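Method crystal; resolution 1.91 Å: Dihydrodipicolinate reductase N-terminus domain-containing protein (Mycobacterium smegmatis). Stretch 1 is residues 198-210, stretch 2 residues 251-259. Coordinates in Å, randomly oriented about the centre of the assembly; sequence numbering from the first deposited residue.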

# COMPACT_ATOMS: atom_id res chain seq x y z
N GLN A 198 -17.77 -21.90 -22.13
CA GLN A 198 -18.23 -20.69 -21.40
C GLN A 198 -17.75 -20.73 -19.95
O GLN A 198 -18.42 -20.11 -19.09
CB GLN A 198 -19.76 -20.57 -21.47
CG GLN A 198 -20.17 -20.26 -22.89
CD GLN A 198 -21.62 -19.91 -23.06
OE1 GLN A 198 -22.39 -19.80 -22.10
NE2 GLN A 198 -21.99 -19.74 -24.32
N ARG A 199 -16.62 -21.38 -19.67
CA ARG A 199 -15.99 -21.32 -18.32
C ARG A 199 -15.75 -19.85 -17.98
O ARG A 199 -15.24 -19.10 -18.81
CB ARG A 199 -14.68 -22.11 -18.24
CG ARG A 199 -14.25 -22.39 -16.80
CD ARG A 199 -12.85 -21.90 -16.56
NE ARG A 199 -12.50 -21.81 -15.14
CZ ARG A 199 -11.24 -21.85 -14.69
NH1 ARG A 199 -10.25 -22.01 -15.55
NH2 ARG A 199 -10.97 -21.75 -13.40
N PRO A 200 -16.15 -19.37 -16.79
CA PRO A 200 -15.97 -17.96 -16.44
C PRO A 200 -14.50 -17.55 -16.40
O PRO A 200 -13.62 -18.41 -16.24
CB PRO A 200 -16.62 -17.76 -15.06
CG PRO A 200 -17.01 -19.13 -14.58
CD PRO A 200 -16.86 -20.11 -15.74
N PRO A 201 -14.22 -16.23 -16.49
CA PRO A 201 -12.85 -15.74 -16.35
C PRO A 201 -12.35 -16.05 -14.92
O PRO A 201 -13.13 -16.16 -13.98
CB PRO A 201 -12.96 -14.22 -16.60
CG PRO A 201 -14.41 -13.88 -16.22
CD PRO A 201 -15.20 -15.13 -16.58
N THR A 202 -11.05 -16.27 -14.79
CA THR A 202 -10.38 -16.52 -13.49
C THR A 202 -10.38 -15.21 -12.69
O THR A 202 -10.27 -14.12 -13.28
CB THR A 202 -8.98 -17.10 -13.69
OG1 THR A 202 -8.22 -16.13 -14.42
CG2 THR A 202 -9.03 -18.44 -14.40
N PHE A 203 -10.46 -15.33 -11.37
CA PHE A 203 -10.33 -14.17 -10.44
C PHE A 203 -9.04 -13.41 -10.76
O PHE A 203 -9.05 -12.16 -10.79
CB PHE A 203 -10.33 -14.63 -8.99
CG PHE A 203 -11.61 -15.28 -8.51
CD1 PHE A 203 -12.74 -15.37 -9.32
CD2 PHE A 203 -11.69 -15.74 -7.21
CE1 PHE A 203 -13.91 -15.95 -8.84
CE2 PHE A 203 -12.86 -16.30 -6.73
CZ PHE A 203 -13.96 -16.39 -7.54
N GLY A 204 -7.97 -14.16 -11.00
CA GLY A 204 -6.63 -13.59 -11.22
C GLY A 204 -6.54 -12.80 -12.51
O GLY A 204 -5.76 -11.84 -12.55
N ARG A 205 -7.33 -13.15 -13.52
CA ARG A 205 -7.33 -12.39 -14.79
C ARG A 205 -7.78 -10.96 -14.51
O ARG A 205 -7.18 -9.98 -15.03
CB ARG A 205 -8.18 -13.13 -15.82
CG ARG A 205 -8.47 -12.31 -17.08
CD ARG A 205 -7.20 -11.94 -17.84
NE ARG A 205 -7.58 -10.85 -18.71
CZ ARG A 205 -8.21 -11.01 -19.86
NH1 ARG A 205 -8.48 -12.22 -20.31
NH2 ARG A 205 -8.52 -9.95 -20.59
N ASN A 206 -8.82 -10.80 -13.70
CA ASN A 206 -9.34 -9.46 -13.37
C ASN A 206 -8.26 -8.73 -12.54
O ASN A 206 -8.09 -7.51 -12.76
CB ASN A 206 -10.71 -9.56 -12.72
CG ASN A 206 -11.69 -10.21 -13.67
OD1 ASN A 206 -12.10 -11.35 -13.43
ND2 ASN A 206 -12.02 -9.50 -14.76
N VAL A 207 -7.56 -9.44 -11.65
CA VAL A 207 -6.46 -8.82 -10.86
C VAL A 207 -5.42 -8.22 -11.81
O VAL A 207 -5.07 -7.04 -11.66
CB VAL A 207 -5.83 -9.82 -9.88
CG1 VAL A 207 -4.55 -9.26 -9.25
CG2 VAL A 207 -6.81 -10.17 -8.77
N LEU A 208 -4.92 -9.01 -12.75
CA LEU A 208 -3.84 -8.57 -13.67
C LEU A 208 -4.36 -7.48 -14.63
O LEU A 208 -3.58 -6.56 -14.92
CB LEU A 208 -3.28 -9.79 -14.40
CG LEU A 208 -2.62 -10.84 -13.51
CD1 LEU A 208 -1.91 -11.90 -14.33
CD2 LEU A 208 -1.68 -10.21 -12.49
N ASP A 209 -5.62 -7.52 -15.05
CA ASP A 209 -6.18 -6.45 -15.93
C ASP A 209 -6.09 -5.13 -15.16
O ASP A 209 -5.71 -4.12 -15.74
CB ASP A 209 -7.62 -6.73 -16.37
CG ASP A 209 -7.78 -7.87 -17.39
OD1 ASP A 209 -6.76 -8.27 -18.00
OD2 ASP A 209 -8.93 -8.35 -17.57
N ALA A 210 -6.43 -5.14 -13.87
CA ALA A 210 -6.40 -3.93 -13.01
C ALA A 210 -4.95 -3.42 -12.90
O ALA A 210 -4.77 -2.19 -13.02
CB ALA A 210 -6.98 -4.23 -11.64
N GLY A 251 -11.19 -28.10 -4.90
CA GLY A 251 -10.98 -26.73 -5.35
C GLY A 251 -10.14 -26.72 -6.57
O GLY A 251 -10.02 -27.76 -7.23
N PHE A 252 -9.52 -25.58 -6.86
CA PHE A 252 -8.61 -25.51 -8.02
C PHE A 252 -7.61 -24.38 -7.84
O PHE A 252 -7.84 -23.44 -7.05
CB PHE A 252 -9.37 -25.40 -9.35
CG PHE A 252 -10.24 -24.19 -9.54
CD1 PHE A 252 -9.71 -22.96 -9.90
CD2 PHE A 252 -11.62 -24.31 -9.48
CE1 PHE A 252 -10.52 -21.85 -10.09
CE2 PHE A 252 -12.43 -23.20 -9.67
CZ PHE A 252 -11.88 -21.98 -9.99
N THR A 253 -6.56 -24.48 -8.65
CA THR A 253 -5.45 -23.52 -8.74
C THR A 253 -5.41 -22.98 -10.16
O THR A 253 -5.35 -23.79 -11.09
CB THR A 253 -4.13 -24.17 -8.28
OG1 THR A 253 -4.30 -24.63 -6.94
CG2 THR A 253 -2.97 -23.20 -8.45
N ASP A 254 -5.46 -21.67 -10.31
CA ASP A 254 -5.28 -20.95 -11.59
C ASP A 254 -3.88 -20.35 -11.61
O ASP A 254 -3.42 -19.93 -10.56
CB ASP A 254 -6.27 -19.80 -11.78
CG ASP A 254 -7.74 -20.16 -11.74
OD1 ASP A 254 -8.13 -21.18 -12.36
OD2 ASP A 254 -8.50 -19.40 -11.08
N ILE A 255 -3.32 -20.17 -12.79
CA ILE A 255 -2.14 -19.31 -13.07
C ILE A 255 -2.47 -18.47 -14.29
O ILE A 255 -2.93 -19.03 -15.29
CB ILE A 255 -0.84 -20.13 -13.21
CG1 ILE A 255 0.36 -19.21 -13.43
CG2 ILE A 255 -0.95 -21.17 -14.29
CD1 ILE A 255 1.68 -19.82 -12.98
N ASP A 256 -2.38 -17.16 -14.14
CA ASP A 256 -2.67 -16.15 -15.17
C ASP A 256 -1.40 -15.36 -15.41
O ASP A 256 -0.65 -15.10 -14.45
CB ASP A 256 -3.84 -15.25 -14.75
CG ASP A 256 -5.14 -16.01 -14.80
OD1 ASP A 256 -5.59 -16.31 -15.94
OD2 ASP A 256 -5.63 -16.38 -13.72
N ARG A 257 -1.19 -14.97 -16.66
CA ARG A 257 0.03 -14.26 -17.10
C ARG A 257 -0.34 -13.25 -18.17
O ARG A 257 -1.05 -13.62 -19.13
CB ARG A 257 1.04 -15.27 -17.65
CG ARG A 257 2.33 -14.67 -18.16
CD ARG A 257 3.13 -15.81 -18.76
NE ARG A 257 4.53 -15.73 -18.38
CZ ARG A 257 5.47 -15.10 -19.08
NH1 ARG A 257 5.18 -14.50 -20.22
NH2 ARG A 257 6.71 -15.09 -18.64
N ILE A 258 0.12 -12.02 -17.99
CA ILE A 258 -0.02 -10.94 -19.00
C ILE A 258 1.37 -10.38 -19.28
O ILE A 258 2.01 -9.86 -18.34
CB ILE A 258 -1.01 -9.87 -18.54
CG1 ILE A 258 -2.39 -10.49 -18.26
CG2 ILE A 258 -1.05 -8.74 -19.56
CD1 ILE A 258 -3.45 -9.46 -17.92
N GLU A 259 1.81 -10.47 -20.54
CA GLU A 259 3.01 -9.76 -21.04
C GLU A 259 2.57 -8.42 -21.60
O GLU A 259 1.53 -8.39 -22.27
CB GLU A 259 3.72 -10.56 -22.11
CG GLU A 259 4.03 -11.96 -21.67
CD GLU A 259 4.85 -12.73 -22.69
OE1 GLU A 259 5.27 -12.12 -23.70
OE2 GLU A 259 5.03 -13.95 -22.49
O HOH W 1 -10.83 -18.21 -10.56
O HOH W 2 -7.46 -16.93 -10.27

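Two aspartates of one strand support the start of a neighbouring helix, one through the N-cap hydroxyl and one through two waters, illustrating how acidic side chains can serve the first amides of a helix, which lack the usual i to i-4 carbonyl partner within the helix. Asp254 OD2 accepts from two waters, at 2.7 Å from water 1 and 2.8 Å from water 2; water 1 accepts from Phe203 N at 3.0 Å and water 2 from Gly204 N at 2.9 Å. Asp256 works through the N-cap residue: Thr202 OG1 donates to Asp256 OD2 at 2.7 Å while accepting from Arg205 N at 3.2 Å, so one hydroxyl both caps the helix and ties it to the strand. Gly204 leaves room here, since a CB would lie 3.0 Å from Asp256 OD2.

The helix and strand run nearly parallel, at 25°, with axes 7.9 Å apart at closest approach. Alternation along the strand turns Phe252, Asp254, Asp256 and Ile258 toward the helical stretch. Before the helix, Arg199 NH2 forms a salt bridge with Asp254 OD1 at 3.1 Å; its cation-pi contact with Phe252 is long and at most weakly attractive. Farther along, the chemistry becomes apolar: Leu208 CB meets Ile258 CD1 at 3.5 Å. Beside them, Arg205 NE bonds Asp209 OD1 at 2.8 Å, a salt bridge between residues about one helical turn apart.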